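Local coordinates for protein sgbp-b (Bacteroides uniformis, PDB 7K44) that probably binds xyloglucan at the cell surface as a glycan-binding protein of a polysaccharide utilization locus, at residues 149-160 with 184-195. Residues are numbered along the deposited sequence; the frame is centred on the assembly and turned at random.
Sequences FMDIVSITMGNR and PQGTCSLAITTM
The F149 ring meets I192 obliquely, CE1 lying 4.0 Å from I192 CD1, and the two side chains cross at about a right angle. The R160 guanidinium also lies obliquely to P184, and R160 CG comes 3.9 Å from P184 N. A bend at chi2 (-80°) folds the arginine chain against the proline, and NE gives a hydrogen bond to A183 O. With an alanine here, A183 O is likely to lose this donor and a gap to open beside P184.

Strands 152-157 and 188-194 pair antiparallel. T156 and A191 hydrogen-bond to each other through both their N and O atoms. V153 and S154 both face T193, a classic beta bulge. T193 O accepts from V153 N at 2.7 Å and from S154 N at 3.1 Å. Beyond the bulge, M195 N gives a hydrogen bond to D151 O, and V153 CG2 packs 3.7 Å from M195 SD.

I155, M157, L190 and I192 share the buried face. The other face carries S154, T156, A191 and T193. One water bridges S154 OG and T193 OG1, and another joins T156 OG1 to S189 O. T193 OG1 and T198 OG1 also share a hydrogen bond.

The type II' turn from M157 to R160 leads into strand 160-161, beside strand 152-157. Strand 197-204 flanks strand 188-194. These four strands form one sheet of the IPT/TIG domain, an immunoglobulin-like sandwich. F149, I152 and I192 pack on L176 in strand 175-179 of the opposing sheet, and M157 faces the same strand.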
ATOM      1  N   PHE A 149      13.986   3.533   3.417  1.00 25.83           N
ATOM      2  CA  PHE A 149      13.464   2.860   4.602  1.00 24.14           C
ATOM      3  C   PHE A 149      14.553   2.194   5.459  1.00 30.73           C
ATOM      4  O   PHE A 149      14.245   1.331   6.288  1.00 29.29           O
ATOM      5  CB  PHE A 149      12.414   1.815   4.198  1.00 24.79           C
ATOM      6  CG  PHE A 149      11.121   2.391   3.658  1.00 26.18           C
ATOM      7  CD1 PHE A 149      10.734   3.693   3.931  1.00 27.35           C
ATOM      8  CD2 PHE A 149      10.286   1.599   2.879  1.00 27.59           C
ATOM      9  CE1 PHE A 149       9.538   4.200   3.432  1.00 29.14           C
ATOM     10  CE2 PHE A 149       9.083   2.092   2.380  1.00 26.44           C
ATOM     11  CZ  PHE A 149       8.706   3.394   2.656  1.00 26.95           C
ATOM     12  N   MET A 150      15.813   2.565   5.281  1.00 29.28           N
ATOM     13  CA  MET A 150      16.896   2.003   6.073  1.00 31.36           C
ATOM     14  C   MET A 150      16.839   2.514   7.510  1.00 27.31           C
ATOM     15  O   MET A 150      16.424   3.643   7.774  1.00 30.17           O
ATOM     16  CB  MET A 150      18.215   2.474   5.471  1.00 35.23           C
ATOM     17  CG  MET A 150      18.181   3.984   5.204  1.00 39.44           C
ATOM     18  SD  MET A 150      19.112   4.565   3.793  1.00 70.23           S
ATOM     19  CE  MET A 150      18.183   3.871   2.444  1.00 42.46           C
ATOM     20  N   ASP A 151      17.279   1.673   8.447  1.00 29.15           N
ATOM     21  CA  ASP A 151      17.435   2.054   9.853  0.54 31.50           C
ATOM     22  C   ASP A 151      16.123   2.567  10.446  1.00 31.25           C
ATOM     23  O   ASP A 151      16.032   3.681  10.966  1.00 30.70           O
ATOM     24  CB  ASP A 151      18.572   3.063  10.043  0.54 33.87           C
ATOM     25  CG  ASP A 151      19.886   2.562   9.498  0.54 35.87           C
ATOM     26  OD1 ASP A 151      20.190   1.363   9.682  0.54 42.38           O
ATOM     27  OD2 ASP A 151      20.609   3.364   8.878  0.54 32.82           O
ATOM     28  N   ILE A 152      15.104   1.715  10.373  1.00 28.88           N
ATOM     29  CA  ILE A 152      13.789   2.085  10.877  1.00 30.97           C
ATOM     30  C   ILE A 152      13.819   2.192  12.394  1.00 31.71           C
ATOM     31  O   ILE A 152      14.362   1.320  13.091  1.00 33.32           O
ATOM     32  CB  ILE A 152      12.728   1.079  10.412  1.00 28.30           C
ATOM     33  CG1 ILE A 152      12.434   1.281   8.933  1.00 33.39           C
ATOM     34  CG2 ILE A 152      11.439   1.236  11.228  1.00 32.27           C
ATOM     35  CD1 ILE A 152      11.431   0.320   8.395  1.00 43.25           C
ATOM     36  N   VAL A 153      13.225   3.262  12.912  1.00 26.75           N
ATOM     37  CA  VAL A 153      13.075   3.466  14.342  1.00 27.30           C
ATOM     38  C   VAL A 153      11.663   3.137  14.810  1.00 29.94           C
ATOM     39  O   VAL A 153      11.482   2.531  15.867  1.00 28.58           O
ATOM     40  CB  VAL A 153      13.463   4.916  14.703  1.00 28.24           C
ATOM     41  CG1 VAL A 153      13.130   5.220  16.148  1.00 31.24           C
ATOM     42  CG2 VAL A 153      14.944   5.140  14.436  1.00 29.67           C
ATOM     43  N   SER A 154      10.651   3.528  14.040  1.00 25.70           N
ATOM     44  CA  SER A 154       9.283   3.305  14.477  1.00 25.86           C
ATOM     45  C   SER A 154       8.356   3.424  13.282  1.00 23.81           C
ATOM     46  O   SER A 154       8.672   4.077  12.286  1.00 25.18           O
ATOM     47  CB  SER A 154       8.864   4.311  15.555  1.00 29.26           C
ATOM     48  OG  SER A 154       8.890   5.637  15.046  1.00 28.32           O
ATOM     49  N   ILE A 155       7.204   2.762  13.399  1.00 23.49           N
ATOM     50  CA  ILE A 155       6.071   2.968  12.508  1.00 24.57           C
ATOM     51  C   ILE A 155       4.865   3.232  13.394  1.00 25.12           C
ATOM     52  O   ILE A 155       4.523   2.404  14.249  1.00 25.12           O
ATOM     53  CB  ILE A 155       5.834   1.761  11.587  1.00 25.88           C
ATOM     54  CG1 ILE A 155       7.108   1.434  10.806  1.00 27.66           C
ATOM     55  CG2 ILE A 155       4.670   2.051  10.636  1.00 28.19           C
ATOM     56  CD1 ILE A 155       6.977   0.265   9.863  1.00 30.76           C
ATOM     57  N   THR A 156       4.241   4.394  13.217  1.00 26.22           N
ATOM     58  CA  THR A 156       3.220   4.860  14.138  1.00 26.43           C
ATOM     59  C   THR A 156       1.989   5.338  13.375  1.00 22.93           C
ATOM     60  O   THR A 156       2.047   5.690  12.191  1.00 23.82           O
ATOM     61  CB  THR A 156       3.746   5.996  15.024  1.00 28.79           C
ATOM     62  OG1 THR A 156       4.113   7.110  14.200  1.00 31.77           O
ATOM     63  CG2 THR A 156       4.977   5.533  15.802  1.00 31.92           C
ATOM     64  N   MET A 157       0.870   5.360  14.095  1.00 25.87           N
ATOM     65  CA  MET A 157      -0.405   5.815  13.540  1.00 25.90           C
ATOM     66  C   MET A 157      -1.204   6.359  14.720  1.00 26.27           C
ATOM     67  O   MET A 157      -1.747   5.586  15.511  1.00 28.46           O
ATOM     68  CB  MET A 157      -1.135   4.667  12.858  1.00 28.26           C
ATOM     69  CG  MET A 157      -0.943   3.335  13.558  1.00 35.38           C
ATOM     70  SD  MET A 157      -1.496   1.928  12.585  1.00 44.09           S
ATOM     71  CE  MET A 157      -0.394   1.996  11.183  0.50 32.79           C
ATOM     72  N   GLY A 158      -1.267   7.677  14.834  1.00 27.85           N
ATOM     73  CA  GLY A 158      -1.915   8.235  16.009  1.00 27.86           C
ATOM     74  C   GLY A 158      -1.154   7.813  17.253  1.00 28.34           C
ATOM     75  O   GLY A 158       0.074   7.927  17.326  1.00 28.90           O
ATOM     76  N   ASN A 159      -1.879   7.289  18.241  1.00 30.22           N
ATOM     77  CA  ASN A 159      -1.268   6.818  19.477  1.00 31.77           C
ATOM     78  C   ASN A 159      -0.953   5.322  19.458  1.00 34.24           C
ATOM     79  O   ASN A 159      -0.806   4.715  20.523  1.00 35.96           O
ATOM     80  CB  ASN A 159      -2.155   7.169  20.670  1.00 39.75           C
ATOM     81  CG  ASN A 159      -3.477   6.438  20.637  1.00 47.35           C
ATOM     82  OD1 ASN A 159      -3.939   6.014  19.575  1.00 51.30           O
ATOM     83  ND2 ASN A 159      -4.097   6.281  21.802  1.00 54.67           N
ATOM     84  N   ARG A 160      -0.836   4.715  18.279  1.00 29.52           N
ATOM     85  CA  ARG A 160      -0.473   3.310  18.144  1.00 28.71           C
ATOM     86  C   ARG A 160       0.903   3.192  17.506  1.00 29.89           C
ATOM     87  O   ARG A 160       1.269   3.994  16.645  1.00 30.95           O
ATOM     88  CB  ARG A 160      -1.470   2.561  17.254  1.00 30.42           C
ATOM     89  CG  ARG A 160      -2.921   2.703  17.662  1.00 29.62           C
ATOM     90  CD  ARG A 160      -3.277   1.773  18.824  1.00 36.17           C
ATOM     91  NE  ARG A 160      -4.663   1.983  19.222  1.00 35.71           N
ATOM     92  CZ  ARG A 160      -5.038   2.745  20.242  1.00 49.30           C
ATOM     93  NH1 ARG A 160      -4.122   3.356  20.983  1.00 50.33           N
ATOM     94  NH2 ARG A 160      -6.326   2.894  20.524  1.00 46.93           N
ATOM     95  N   PRO A 184      -6.193   2.717  15.508  1.00 28.73           N
ATOM     96  CA  PRO A 184      -6.236   4.076  16.065  1.00 28.00           C
ATOM     97  C   PRO A 184      -7.664   4.488  16.403  1.00 28.72           C
ATOM     98  O   PRO A 184      -8.637   3.865  15.987  1.00 31.23           O
ATOM     99  CB  PRO A 184      -5.706   4.941  14.913  1.00 34.43           C
ATOM    100  CG  PRO A 184      -5.004   3.997  13.994  1.00 34.21           C
ATOM    101  CD  PRO A 184      -5.694   2.687  14.124  1.00 29.41           C
ATOM    102  N   GLN A 185      -7.778   5.584  17.155  1.00 32.06           N
ATOM    103  CA  GLN A 185      -9.081   6.086  17.586  1.00 36.39           C
ATOM    104  C   GLN A 185      -9.797   6.901  16.512  1.00 29.45           C
ATOM    105  O   GLN A 185     -11.007   7.131  16.633  1.00 32.78           O
ATOM    106  CB  GLN A 185      -8.925   6.933  18.852  1.00 40.08           C
ATOM    107  N   GLY A 186      -9.086   7.337  15.480  1.00 27.30           N
ATOM    108  CA  GLY A 186      -9.676   8.139  14.429  1.00 25.98           C
ATOM    109  C   GLY A 186      -8.609   8.613  13.459  1.00 27.05           C
ATOM    110  O   GLY A 186      -7.459   8.159  13.503  1.00 25.31           O
ATOM    111  N   THR A 187      -9.012   9.539  12.583  1.00 26.22           N
ATOM    112  CA  THR A 187      -8.114  10.036  11.546  1.00 24.67           C
ATOM    113  C   THR A 187      -6.805  10.508  12.164  1.00 27.75           C
ATOM    114  O   THR A 187      -6.802  11.270  13.135  1.00 27.79           O
ATOM    115  CB  THR A 187      -8.764  11.193  10.773  1.00 25.09           C
ATOM    116  OG1 THR A 187     -10.002  10.756  10.197  1.00 26.32           O
ATOM    117  CG2 THR A 187      -7.836  11.680   9.652  1.00 26.61           C
ATOM    118  N   CYS A 188      -5.694  10.045  11.605  1.00 26.09           N
ATOM    119  CA  CYS A 188      -4.384  10.414  12.126  1.00 26.63           C
ATOM    120  C   CYS A 188      -3.388  10.363  10.976  1.00 24.71           C
ATOM    121  O   CYS A 188      -3.766  10.282   9.803  1.00 27.50           O
ATOM    122  CB  CYS A 188      -3.977   9.446  13.243  1.00 29.10           C
ATOM    123  SG  CYS A 188      -4.027   7.698  12.707  1.00 27.96           S
ATOM    124  N   SER A 189      -2.100  10.427  11.310  1.00 24.64           N
ATOM    125  CA  SER A 189      -1.030  10.293  10.334  1.00 26.28           C
ATOM    126  C   SER A 189      -0.358   8.941  10.527  1.00 26.82           C
ATOM    127  O   SER A 189      -0.074   8.543  11.661  1.00 28.75           O
ATOM    128  CB  SER A 189       0.018  11.398  10.508  1.00 30.59           C
ATOM    129  OG  SER A 189      -0.461  12.640  10.015  1.00 35.05           O
ATOM    130  N   LEU A 190      -0.143   8.236   9.424  1.00 24.57           N
ATOM    131  CA  LEU A 190       0.796   7.125   9.398  1.00 24.89           C
ATOM    132  C   LEU A 190       2.196   7.702   9.248  1.00 25.32           C
ATOM    133  O   LEU A 190       2.437   8.534   8.372  1.00 26.93           O
ATOM    134  CB  LEU A 190       0.487   6.231   8.200  1.00 25.58           C
ATOM    135  CG  LEU A 190       1.514   5.146   7.875  1.00 30.89           C
ATOM    136  CD1 LEU A 190       1.546   4.112   8.982  1.00 29.30           C
ATOM    137  CD2 LEU A 190       1.211   4.505   6.513  1.00 30.70           C
ATOM    138  N   ALA A 191       3.115   7.281  10.111  1.00 22.09           N
ATOM    139  CA  ALA A 191       4.461   7.846  10.111  1.00 24.51           C
ATOM    140  C   ALA A 191       5.478   6.724  10.182  1.00 25.30           C
ATOM    141  O   ALA A 191       5.382   5.849  11.050  1.00 27.89           O
ATOM    142  CB  ALA A 191       4.652   8.798  11.292  1.00 30.00           C
ATOM    143  N   ILE A 192       6.445   6.748   9.271  1.00 26.95           N
ATOM    144  CA  ILE A 192       7.604   5.870   9.330  1.00 25.02           C
ATOM    145  C   ILE A 192       8.800   6.737   9.692  1.00 23.36           C
ATOM    146  O   ILE A 192       9.112   7.701   8.983  1.00 25.07           O
ATOM    147  CB  ILE A 192       7.850   5.147   8.001  1.00 25.55           C
ATOM    148  CG1 ILE A 192       6.670   4.238   7.647  1.00 33.02           C
ATOM    149  CG2 ILE A 192       9.151   4.345   8.084  1.00 27.19           C
ATOM    150  CD1 ILE A 192       6.814   3.613   6.264  1.00 33.57           C
ATOM    151  N   THR A 193       9.449   6.415  10.798  1.00 22.93           N
ATOM    152  CA  THR A 193      10.597   7.170  11.273  1.00 24.58           C
ATOM    153  C   THR A 193      11.832   6.295  11.154  1.00 24.56           C
ATOM    154  O   THR A 193      11.836   5.150  11.621  1.00 25.33           O
ATOM    155  CB  THR A 193      10.397   7.614  12.721  1.00 26.41           C
ATOM    156  OG1 THR A 193       9.289   8.519  12.798  1.00 29.36           O
ATOM    157  CG2 THR A 193      11.644   8.327  13.239  1.00 26.80           C
ATOM    158  N   THR A 194      12.865   6.829  10.520  1.00 24.22           N
ATOM    159  CA  THR A 194      14.166   6.189  10.436  1.00 23.17           C
ATOM    160  C   THR A 194      15.180   7.098  11.116  1.00 25.68           C
ATOM    161  O   THR A 194      14.866   8.218  11.528  1.00 25.88           O
ATOM    162  CB  THR A 194      14.571   5.984   8.976  1.00 26.11           C
ATOM    163  OG1 THR A 194      14.760   7.259   8.359  1.00 24.96           O
ATOM    164  CG2 THR A 194      13.508   5.220   8.198  1.00 26.23           C
ATOM    165  N   MET A 195      16.423   6.619  11.197  1.00 25.32           N
ATOM    166  CA  MET A 195      17.501   7.480  11.675  1.00 27.42           C
ATOM    167  C   MET A 195      17.683   8.711  10.795  1.00 32.13           C
ATOM    168  O   MET A 195      18.237   9.715  11.260  1.00 35.94           O
ATOM    169  CB  MET A 195      18.799   6.678  11.798  1.00 28.36           C
ATOM    170  CG  MET A 195      18.740   5.611  12.882  1.00 29.04           C
ATOM    171  SD  MET A 195      18.466   6.311  14.514  1.00 36.63           S
ATOM    172  CE  MET A 195      20.045   7.112  14.817  1.00 38.90           C
TER
HETATM  173  O   HOH W   1       7.078   6.877  13.366  1.00 30.22           O
HETATM  174  O   HOH W   2       2.100   8.841  13.365  1.00 33.95           O
HETATM  175  O   HOH W   3      -1.184  10.928  14.165  1.00 34.14           O